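Local coordinates for protein beta-galactosidase (Geobacillus stearothermophilus, PDB 4OIF) that probably hydrolyses terminal non-reducing beta-D-galactose residues in beta-D-galactosides, as a zinc-binding, trimeric member of glycoside hydrolase family 42, at residues S43-F48 / F360-S365. Numbering follows the deposited sequence.
Sequences SHTNTF and FQWRKS
Phe48 and Trp362 meet in a T-shaped aromatic pair, the phenyl edge turned toward the face of the six-membered half of the indole. Their planes stand at 83° and the ring centroids lie 6.0 Å apart. The nearest atoms, Phe48 CE1 and Trp362 CE3, are separated by 4.2 Å. Trp362 gains this reach because its CG lies anti to the backbone N (chi1 167°), which carries the indole across to 43-48 although the two CA atoms of the pair remain 8.3 Å apart.

Polar atoms touch the same indole without bonding to it. Ser43 OG sits in the ring plane at the far edge, 3.4 Å from Trp362 CH2, while Thr45 OG1 approaches obliquely to 3.7 Å from Trp362 CZ3. Both hydroxyls are buried and satisfied elsewhere: that of Ser43 is hydrogen-bonded to Leu39 O and that of Thr45 to Met40 O, near the end of helix 30-42, where His44 completes a Schellman motif. The indole's own polar atom, NE1, is held by Asp36 of this helix, which also forms a salt bridge with Arg363.

Replacing Trp362 by an alanine would probably open a gap beside Phe48 and leave Asp36 without one of its hydrogen-bond donors.

The whole illustrates how a TIM barrel closes: strands 47-50 and 356-359 flank strand 16-21 in the parallel sheet, and the tryptophan from the loop after the eighth barrel strand, 356-359, packs against helix 30-42, the turn that follows it and Phe48 on the second barrel strand, 47-50.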
ATOM      1  N   SER A  43     -25.551 -37.022  -8.011  1.00 14.00           N
ATOM      2  CA  SER A  43     -24.763 -36.023  -8.742  1.00 14.85           C
ATOM      3  C   SER A  43     -23.903 -36.650  -9.835  1.00 10.51           C
ATOM      4  O   SER A  43     -23.201 -35.946 -10.567  1.00 13.39           O
ATOM      5  CB  SER A  43     -23.876 -35.227  -7.776  1.00 11.45           C
ATOM      6  OG  SER A  43     -23.030 -36.086  -7.032  1.00 10.29           O
ATOM      7  N   HIS A  44     -23.980 -37.972  -9.940  1.00 10.19           N
ATOM      8  CA  HIS A  44     -23.174 -38.743 -10.885  1.00 16.06           C
ATOM      9  C   HIS A  44     -21.699 -38.392 -10.738  1.00 11.43           C
ATOM     10  O   HIS A  44     -21.011 -38.066 -11.708  1.00 13.35           O
ATOM     11  CB  HIS A  44     -23.643 -38.517 -12.320  1.00 18.43           C
ATOM     12  CG  HIS A  44     -25.127 -38.605 -12.486  1.00 22.08           C
ATOM     13  ND1 HIS A  44     -25.763 -39.760 -12.891  1.00 17.34           N
ATOM     14  CD2 HIS A  44     -26.100 -37.686 -12.294  1.00 15.68           C
ATOM     15  CE1 HIS A  44     -27.065 -39.543 -12.948  1.00  9.67           C
ATOM     16  NE2 HIS A  44     -27.297 -38.296 -12.588  1.00 21.15           N
ATOM     17  N   THR A  45     -21.233 -38.448  -9.501  1.00  7.15           N
ATOM     18  CA  THR A  45     -19.822 -38.326  -9.215  1.00 11.42           C
ATOM     19  C   THR A  45     -19.260 -39.694  -8.860  1.00 14.62           C
ATOM     20  O   THR A  45     -19.957 -40.504  -8.259  1.00 11.48           O
ATOM     21  CB  THR A  45     -19.586 -37.358  -8.075  1.00 14.73           C
ATOM     22  OG1 THR A  45     -20.544 -37.625  -7.037  1.00  8.92           O
ATOM     23  CG2 THR A  45     -19.757 -35.948  -8.579  1.00  6.55           C
ATOM     24  N   ASN A  46     -17.998 -39.937  -9.211  1.00 14.30           N
ATOM     25  CA  ASN A  46     -17.409 -41.267  -9.100  1.00 10.85           C
ATOM     26  C   ASN A  46     -16.005 -41.291  -8.490  1.00 18.62           C
ATOM     27  O   ASN A  46     -15.495 -42.343  -8.100  1.00 13.26           O
ATOM     28  CB  ASN A  46     -17.370 -41.918 -10.488  1.00  8.43           C
ATOM     29  CG  ASN A  46     -16.737 -41.018 -11.540  1.00 12.33           C
ATOM     30  OD1 ASN A  46     -15.654 -40.472 -11.339  1.00 12.78           O
ATOM     31  ND2 ASN A  46     -17.419 -40.852 -12.667  1.00 15.29           N
ATOM     32  N   THR A  47     -15.367 -40.133  -8.425  1.00 16.25           N
ATOM     33  CA  THR A  47     -13.976 -40.083  -8.006  1.00 10.76           C
ATOM     34  C   THR A  47     -13.777 -39.026  -6.934  1.00 12.10           C
ATOM     35  O   THR A  47     -14.227 -37.885  -7.080  1.00  8.46           O
ATOM     36  CB  THR A  47     -13.055 -39.808  -9.199  1.00 12.47           C
ATOM     37  OG1 THR A  47     -13.291 -40.806 -10.200  1.00 10.77           O
ATOM     38  CG2 THR A  47     -11.586 -39.856  -8.774  1.00  9.89           C
ATOM     39  N   PHE A  48     -13.123 -39.415  -5.841  1.00  9.26           N
ATOM     40  CA  PHE A  48     -12.970 -38.491  -4.721  1.00 11.61           C
ATOM     41  C   PHE A  48     -11.556 -38.488  -4.144  1.00  9.33           C
ATOM     42  O   PHE A  48     -10.974 -39.539  -3.870  1.00  7.90           O
ATOM     43  CB  PHE A  48     -14.006 -38.815  -3.637  1.00  7.61           C
ATOM     44  CG  PHE A  48     -15.408 -38.855  -4.168  1.00 13.85           C
ATOM     45  CD1 PHE A  48     -16.137 -37.688  -4.322  1.00  9.16           C
ATOM     46  CD2 PHE A  48     -15.977 -40.054  -4.570  1.00 14.85           C
ATOM     47  CE1 PHE A  48     -17.413 -37.724  -4.843  1.00 13.64           C
ATOM     48  CE2 PHE A  48     -17.258 -40.093  -5.092  1.00 16.54           C
ATOM     49  CZ  PHE A  48     -17.975 -38.931  -5.231  1.00 10.99           C
ATOM     50  N   PHE A 360     -13.070 -28.589  -5.885  1.00 15.33           N
ATOM     51  CA  PHE A 360     -13.003 -28.357  -4.468  1.00 20.45           C
ATOM     52  C   PHE A 360     -14.276 -27.615  -4.115  1.00 17.96           C
ATOM     53  O   PHE A 360     -14.510 -26.527  -4.636  1.00 20.32           O
ATOM     54  CB  PHE A 360     -11.779 -27.548  -4.047  1.00 16.73           C
ATOM     55  CG  PHE A 360     -11.657 -27.448  -2.563  1.00 28.51           C
ATOM     56  CD1 PHE A 360     -10.952 -28.410  -1.847  1.00 21.33           C
ATOM     57  CD2 PHE A 360     -12.331 -26.454  -1.871  1.00 13.37           C
ATOM     58  CE1 PHE A 360     -10.878 -28.352  -0.472  1.00 19.42           C
ATOM     59  CE2 PHE A 360     -12.266 -26.390  -0.496  1.00 20.10           C
ATOM     60  CZ  PHE A 360     -11.541 -27.341   0.207  1.00 19.28           C
ATOM     61  N   GLN A 361     -15.113 -28.190  -3.256  1.00 18.34           N
ATOM     62  CA  GLN A 361     -14.932 -29.519  -2.685  1.00 15.74           C
ATOM     63  C   GLN A 361     -16.274 -30.257  -2.790  1.00 14.53           C
ATOM     64  O   GLN A 361     -17.200 -29.761  -3.430  1.00 13.51           O
ATOM     65  CB  GLN A 361     -14.460 -29.437  -1.225  1.00 10.93           C
ATOM     66  CG  GLN A 361     -15.381 -28.647  -0.310  1.00 12.03           C
ATOM     67  CD  GLN A 361     -14.898 -28.611   1.141  1.00 17.38           C
ATOM     68  OE1 GLN A 361     -14.371 -29.594   1.660  1.00 10.98           O
ATOM     69  NE2 GLN A 361     -15.095 -27.473   1.802  1.00 13.13           N
ATOM     70  N   TRP A 362     -16.390 -31.432  -2.179  1.00 11.89           N
ATOM     71  CA  TRP A 362     -17.658 -32.149  -2.226  1.00  7.16           C
ATOM     72  C   TRP A 362     -18.710 -31.458  -1.372  1.00 10.67           C
ATOM     73  O   TRP A 362     -19.792 -31.113  -1.851  1.00  7.20           O
ATOM     74  CB  TRP A 362     -17.506 -33.590  -1.754  1.00  5.48           C
ATOM     75  CG  TRP A 362     -18.839 -34.232  -1.509  1.00  6.15           C
ATOM     76  CD1 TRP A 362     -19.384 -34.565  -0.300  1.00  7.96           C
ATOM     77  CD2 TRP A 362     -19.822 -34.572  -2.499  1.00  7.55           C
ATOM     78  NE1 TRP A 362     -20.633 -35.109  -0.476  1.00  7.34           N
ATOM     79  CE2 TRP A 362     -20.925 -35.128  -1.816  1.00 14.60           C
ATOM     80  CE3 TRP A 362     -19.872 -34.463  -3.896  1.00  5.29           C
ATOM     81  CZ2 TRP A 362     -22.065 -35.585  -2.487  1.00  5.68           C
ATOM     82  CZ3 TRP A 362     -21.001 -34.915  -4.559  1.00  6.19           C
ATOM     83  CH2 TRP A 362     -22.084 -35.460  -3.853  1.00  8.03           C
ATOM     84  N   ARG A 363     -18.382 -31.281  -0.097  1.00 10.84           N
ATOM     85  CA  ARG A 363     -19.291 -30.672   0.858  1.00 11.32           C
ATOM     86  C   ARG A 363     -18.635 -29.480   1.556  1.00 10.87           C
ATOM     87  O   ARG A 363     -17.499 -29.572   2.018  1.00 13.86           O
ATOM     88  CB  ARG A 363     -19.747 -31.716   1.888  1.00 12.10           C
ATOM     89  CG  ARG A 363     -20.833 -31.230   2.835  1.00 13.94           C
ATOM     90  CD  ARG A 363     -21.212 -32.292   3.877  1.00 11.91           C
ATOM     91  NE  ARG A 363     -22.023 -33.368   3.305  1.00 15.88           N
ATOM     92  CZ  ARG A 363     -23.350 -33.328   3.154  1.00 16.17           C
ATOM     93  NH1 ARG A 363     -24.060 -32.258   3.526  1.00  3.89           N
ATOM     94  NH2 ARG A 363     -23.971 -34.366   2.618  1.00  5.11           N
ATOM     95  N   LYS A 364     -19.358 -28.368   1.635  1.00 14.06           N
ATOM     96  CA  LYS A 364     -18.867 -27.175   2.318  1.00 11.93           C
ATOM     97  C   LYS A 364     -18.435 -27.455   3.744  1.00 14.19           C
ATOM     98  O   LYS A 364     -19.103 -28.188   4.483  1.00 12.57           O
ATOM     99  CB  LYS A 364     -19.935 -26.070   2.318  1.00  8.94           C
ATOM    100  CG  LYS A 364     -20.151 -25.463   0.927  1.00 15.62           C
ATOM    101  CD  LYS A 364     -21.055 -24.245   0.948  1.00 11.41           C
ATOM    102  CE  LYS A 364     -21.205 -23.662  -0.449  1.00  6.89           C
ATOM    103  NZ  LYS A 364     -22.352 -22.707  -0.526  1.00  7.72           N
ATOM    104  N   SER A 365     -17.302 -26.870   4.113  1.00 15.18           N
ATOM    105  CA  SER A 365     -16.848 -26.857   5.493  1.00 14.75           C
ATOM    106  C   SER A 365     -17.838 -26.092   6.354  1.00  7.24           C
ATOM    107  O   SER A 365     -18.316 -25.050   5.963  1.00 10.42           O
ATOM    108  CB  SER A 365     -15.457 -26.225   5.593  1.00 15.46           C
ATOM    109  OG  SER A 365     -14.486 -27.075   5.022  1.00 19.87           O
TER